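Side-chain contacts in 4-carboxymuconolactone decarboxylase (Sinorhizobium meliloti, PDB 4G9Q), which belongs to the carboxymuconolactone decarboxylase family, forms an all-helical trimer, and probably has peroxiredoxin-type activity: residues Gln219-Leu224 and Leu257-Ala262; Lys226-Asp229 and Ser233-Gln236. All coordinates share one frame; numbering follows the deposited sequence.

How the contacts relate
Both contacts use helix 220-229. Its first half meets helix 250-267 in contact 1, and its last turn meets the start of helix 234-248 in contact 2. The centres of the two contacts are about 11 Å apart. Along the chain, the turn of contact 2 falls between the two segments of contact 1. Contact 2 spans a three-residue turn, whereas contact 1 joins segments with 32 residues between them. Together they tie three successive helices into a packed unit, and all four segments lie within one family region. Contact 1 is largely buried and lies close to both other subunits of the trimer. Contact 2 lies at the surface.

Contact 1: Gln219-Leu224 and Leu257-Ala262; sequences QITFHL and LPVAKA
Val259 and Ile220 meet at the centre of this contact, and the CG1 methyl of Val259 does the touching. CG1 is anti to the backbone N (chi1 -172°), which points it at the first turn of helix 220-229. There it meets two neighbouring residues. One is Ile220, whose CG2 lies 3.8 Å from Val259 CG1, with the two side chains crossing at about a right angle. The other is Thr221, whose OG1 approaches the same Val259 CG1 to 3.4 Å, a polar atom against a methyl. One turn further along, Leu224 CD2 rests on the backbone of the partner helix, 3.8 Å from Ala260 CA. Leu224 CD2 also lies 4.0 Å from Ala260 CB, an apolar contact.

A water adds a polar link on the more exposed flank. It lies 2.7 Å from Thr221 OG1 and donates to the carbonyl oxygen of Val259, at 3.0 Å from Val259 O. The threonine hydroxyl sits beside its own backbone N (chi1 -64°), which turns it to this water.

The two helix segments cross at -49°, with their axes 9.7 Å apart. Helix 234-248 packs against both segments: Leu224 on Ala237 and Ala260 on Ile241. Ile220 also reaches Ile212 of helix 200-213. On another flank of helix 250-267, Pro258 packs on Phe173 of the second subunit.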
loop_
_atom_site.group_PDB
_atom_site.type_symbol
_atom_site.label_atom_id
_atom_site.label_comp_id
_atom_site.label_asym_id
_atom_site.label_seq_id
_atom_site.Cartn_x
_atom_site.Cartn_y
_atom_site.Cartn_z
ATOM N N GLN A 219 -7.867 -8.455 -10.923
ATOM C CA GLN A 219 -7.072 -9.528 -11.516
ATOM C C GLN A 219 -7.346 -10.891 -10.881
ATOM O O GLN A 219 -6.820 -11.904 -11.337
ATOM C CB GLN A 219 -5.571 -9.197 -11.451
ATOM C CG GLN A 219 -5.081 -8.218 -12.531
ATOM C CD GLN A 219 -5.334 -6.760 -12.184
ATOM O OE1 GLN A 219 -5.464 -6.399 -11.014
ATOM N NE2 GLN A 219 -5.391 -5.908 -13.206
ATOM N N ILE A 220 -8.177 -10.911 -9.843
ATOM C CA ILE A 220 -8.479 -12.150 -9.125
ATOM C C ILE A 220 -9.295 -13.143 -9.965
ATOM O O ILE A 220 -9.061 -14.345 -9.886
ATOM C CB ILE A 220 -9.164 -11.879 -7.754
ATOM C CG1 ILE A 220 -8.200 -11.134 -6.825
ATOM C CG2 ILE A 220 -9.616 -13.183 -7.100
ATOM C CD1 ILE A 220 -8.805 -10.717 -5.494
ATOM N N THR A 221 -10.233 -12.652 -10.769
ATOM C CA THR A 221 -11.061 -13.556 -11.588
ATOM C C THR A 221 -10.182 -14.482 -12.437
ATOM O O THR A 221 -10.304 -15.710 -12.363
ATOM C CB THR A 221 -12.093 -12.795 -12.453
ATOM O OG1 THR A 221 -13.029 -12.129 -11.596
ATOM C CG2 THR A 221 -12.859 -13.749 -13.374
ATOM N N PHE A 222 -9.285 -13.891 -13.222
ATOM C CA PHE A 222 -8.386 -14.666 -14.071
ATOM C C PHE A 222 -7.548 -15.650 -13.256
ATOM O O PHE A 222 -7.483 -16.842 -13.576
ATOM C CB PHE A 222 -7.480 -13.729 -14.885
ATOM C CG PHE A 222 -6.535 -14.450 -15.808
ATOM C CD1 PHE A 222 -6.937 -14.812 -17.092
ATOM C CD2 PHE A 222 -5.246 -14.769 -15.391
ATOM C CE1 PHE A 222 -6.064 -15.484 -17.947
ATOM C CE2 PHE A 222 -4.365 -15.442 -16.237
ATOM C CZ PHE A 222 -4.777 -15.799 -17.517
ATOM N N HIS A 223 -6.919 -15.158 -12.191
ATOM C CA HIS A 223 -5.977 -15.982 -11.449
ATOM C C HIS A 223 -6.597 -17.017 -10.524
ATOM O O HIS A 223 -5.996 -18.060 -10.282
ATOM C CB HIS A 223 -4.905 -15.121 -10.771
ATOM C CG HIS A 223 -3.936 -14.540 -11.752
ATOM N ND1 HIS A 223 -2.961 -15.298 -12.364
ATOM C CD2 HIS A 223 -3.838 -13.298 -12.283
ATOM C CE1 HIS A 223 -2.282 -14.539 -13.207
ATOM N NE2 HIS A 223 -2.798 -13.322 -13.180
ATOM N N LEU A 224 -7.806 -16.744 -10.034
ATOM C CA LEU A 224 -8.529 -17.744 -9.246
ATOM C C LEU A 224 -9.018 -18.885 -10.138
ATOM O O LEU A 224 -8.908 -20.054 -9.771
ATOM C CB LEU A 224 -9.682 -17.121 -8.458
ATOM C CG LEU A 224 -10.540 -18.090 -7.631
ATOM C CD1 LEU A 224 -9.713 -18.849 -6.592
ATOM C CD2 LEU A 224 -11.677 -17.332 -6.968
ATOM N N LEU A 257 -14.423 -11.678 -1.611
ATOM C CA LEU A 257 -15.581 -12.583 -1.529
ATOM C C LEU A 257 -16.545 -12.551 -2.722
ATOM O O LEU A 257 -16.910 -13.616 -3.226
ATOM C CB LEU A 257 -16.357 -12.370 -0.221
ATOM C CG LEU A 257 -15.679 -12.759 1.092
ATOM C CD1 LEU A 257 -16.592 -12.401 2.256
ATOM C CD2 LEU A 257 -15.336 -14.243 1.108
ATOM N N PRO A 258 -16.982 -11.350 -3.165
ATOM C CA PRO A 258 -17.884 -11.363 -4.320
ATOM C C PRO A 258 -17.211 -11.877 -5.593
ATOM O O PRO A 258 -17.873 -12.493 -6.426
ATOM C CB PRO A 258 -18.307 -9.894 -4.477
ATOM C CG PRO A 258 -17.385 -9.110 -3.668
ATOM C CD PRO A 258 -16.818 -9.993 -2.610
ATOM N N VAL A 259 -15.907 -11.633 -5.727
ATOM C CA VAL A 259 -15.143 -12.127 -6.874
ATOM C C VAL A 259 -15.088 -13.654 -6.839
ATOM O O VAL A 259 -15.385 -14.317 -7.835
ATOM C CB VAL A 259 -13.710 -11.538 -6.919
ATOM C CG1 VAL A 259 -13.021 -11.915 -8.226
ATOM C CG2 VAL A 259 -13.745 -10.025 -6.763
ATOM N N ALA A 260 -14.717 -14.204 -5.684
ATOM C CA ALA A 260 -14.688 -15.653 -5.483
ATOM C C ALA A 260 -16.059 -16.295 -5.706
ATOM O O ALA A 260 -16.163 -17.326 -6.380
ATOM C CB ALA A 260 -14.161 -15.983 -4.099
ATOM N N LYS A 261 -17.107 -15.673 -5.159
ATOM C CA LYS A 261 -18.480 -16.164 -5.334
ATOM C C LYS A 261 -18.847 -16.267 -6.811
ATOM O O LYS A 261 -19.401 -17.276 -7.250
ATOM C CB LYS A 261 -19.480 -15.255 -4.609
ATOM C CG LYS A 261 -20.927 -15.746 -4.686
ATOM C CD LYS A 261 -21.862 -14.877 -3.870
ATOM C CE LYS A 261 -23.262 -15.473 -3.853
ATOM N NZ LYS A 261 -24.209 -14.600 -3.116
ATOM N N ALA A 262 -18.532 -15.215 -7.568
ATOM C CA ALA A 262 -18.848 -15.157 -8.989
ATOM C C ALA A 262 -18.106 -16.246 -9.762
ATOM O O ALA A 262 -18.679 -16.890 -10.647
ATOM C CB ALA A 262 -18.523 -13.781 -9.545
HETATM O O HOH W 1 -15.311 -13.108 -10.622
#

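Contact 2: Lys226-Asp229 and Ser233-Gln236; sequences KALD and SEEQ
Leu228 reaches across the short turn and lays one methyl against the start of helix 234-248, at Ser233 and Glu234. From CB the side chain runs to CG, which lies beside the backbone N (chi1 -64°). The branch then divides. CD2 makes the contact: it sits 3.9 Å from Glu234 N and also 3.9 Å from Ser233 C, so the methyl lies against the peptide that joins these two residues. The same Leu228 CD2 is 4.0 Å from Glu234 CG, the aliphatic part of the glutamate. The touch is therefore apolar on the leucine side and mixed on the other.

The peptide beside the methyl belongs to the capped start of helix 234-248. Ser233 is the N-cap, and with Gln236 it makes a capping box. Gln236 N donates to Ser233 OG at 3.1 Å. In return Ser233 N donates to Gln236 OE1 at 3.0 Å, and this bond is nearly straight at 178°. The donor stands above the carbonyl plane of the glutamine amide, 38° out of it. The two bonds hold the backbone of the first turn and probably help to fix the surface that Leu228 meets.

Beyond CG, the Glu234 chain is extended and carries its carboxylate to a salt bridge with Arg268. Helix 250-267 packs against both sides of the contact, since Leu228 touches Val263 and Phe264, and Glu234 also touches Phe264. The contact thus joins the end of helix 220-229 to the beginning of helix 234-248, alongside the C-terminal part of helix 250-267.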
loop_
_atom_site.group_PDB
_atom_site.type_symbol
_atom_site.label_atom_id
_atom_site.label_comp_id
_atom_site.label_asym_id
_atom_site.label_seq_id
_atom_site.Cartn_x
_atom_site.Cartn_y
_atom_site.Cartn_z
ATOM N N LYS A 226 -7.542 -19.784 -12.845
ATOM C CA LYS A 226 -6.302 -20.494 -13.142
ATOM C C LYS A 226 -5.879 -21.418 -11.994
ATOM O O LYS A 226 -5.473 -22.553 -12.230
ATOM C CB LYS A 226 -5.197 -19.494 -13.500
ATOM C CG LYS A 226 -3.993 -20.106 -14.202
ATOM C CD LYS A 226 -3.047 -19.018 -14.709
ATOM C CE LYS A 226 -1.776 -19.604 -15.331
ATOM N NZ LYS A 226 -2.051 -20.463 -16.525
ATOM N N ALA A 227 -6.003 -20.934 -10.757
ATOM C CA ALA A 227 -5.684 -21.724 -9.566
ATOM C C ALA A 227 -6.569 -22.963 -9.457
ATOM O O ALA A 227 -6.089 -24.058 -9.160
ATOM C CB ALA A 227 -5.828 -20.864 -8.305
ATOM N N LEU A 228 -7.864 -22.776 -9.698
ATOM C CA LEU A 228 -8.820 -23.877 -9.642
ATOM C C LEU A 228 -8.551 -24.871 -10.773
ATOM O O LEU A 228 -8.557 -26.079 -10.537
ATOM C CB LEU A 228 -10.260 -23.353 -9.673
ATOM C CG LEU A 228 -10.698 -22.496 -8.472
ATOM C CD1 LEU A 228 -12.004 -21.783 -8.773
ATOM C CD2 LEU A 228 -10.817 -23.307 -7.169
ATOM N N ASP A 229 -8.283 -24.353 -11.977
ATOM C CA ASP A 229 -7.851 -25.183 -13.118
ATOM C C ASP A 229 -6.591 -25.977 -12.771
ATOM O O ASP A 229 -6.454 -27.139 -13.166
ATOM C CB ASP A 229 -7.561 -24.332 -14.365
ATOM C CG ASP A 229 -8.808 -23.716 -14.987
ATOM O OD1 ASP A 229 -9.947 -24.078 -14.613
ATOM O OD2 ASP A 229 -8.639 -22.844 -15.867
ATOM N N SER A 233 -8.449 -26.440 -4.528
ATOM C CA SER A 233 -9.881 -26.686 -4.313
ATOM C C SER A 233 -10.589 -25.405 -3.902
ATOM O O SER A 233 -9.953 -24.454 -3.437
ATOM C CB SER A 233 -10.114 -27.787 -3.274
ATOM O OG SER A 233 -9.754 -27.349 -1.978
ATOM N N GLU A 234 -11.907 -25.383 -4.076
ATOM C CA GLU A 234 -12.702 -24.230 -3.664
ATOM C C GLU A 234 -12.616 -23.974 -2.158
ATOM O O GLU A 234 -12.551 -22.817 -1.730
ATOM C CB GLU A 234 -14.155 -24.384 -4.111
ATOM C CG GLU A 234 -14.321 -24.337 -5.630
ATOM C CD GLU A 234 -15.768 -24.252 -6.072
ATOM O OE1 GLU A 234 -16.666 -24.302 -5.205
ATOM O OE2 GLU A 234 -16.009 -24.134 -7.297
ATOM N N GLU A 235 -12.600 -25.039 -1.353
ATOM C CA GLU A 235 -12.471 -24.857 0.099
ATOM C C GLU A 235 -11.088 -24.333 0.470
ATOM O O GLU A 235 -10.960 -23.519 1.380
ATOM C CB GLU A 235 -12.841 -26.120 0.898
ATOM C CG GLU A 235 -11.854 -27.291 0.831
ATOM C CD GLU A 235 -10.704 -27.192 1.836
ATOM O OE1 GLU A 235 -10.774 -26.376 2.788
ATOM O OE2 GLU A 235 -9.721 -27.945 1.667
ATOM N N GLN A 236 -10.059 -24.793 -0.245
ATOM C CA GLN A 236 -8.706 -24.267 -0.045
ATOM C C GLN A 236 -8.672 -22.768 -0.350
ATOM O O GLN A 236 -8.100 -21.990 0.417
ATOM C CB GLN A 236 -7.685 -25.033 -0.894
ATOM C CG GLN A 236 -7.277 -26.377 -0.269
ATOM C CD GLN A 236 -6.559 -27.319 -1.225
ATOM O OE1 GLN A 236 -6.439 -27.057 -2.423
ATOM N NE2 GLN A 236 -6.089 -28.440 -0.689
#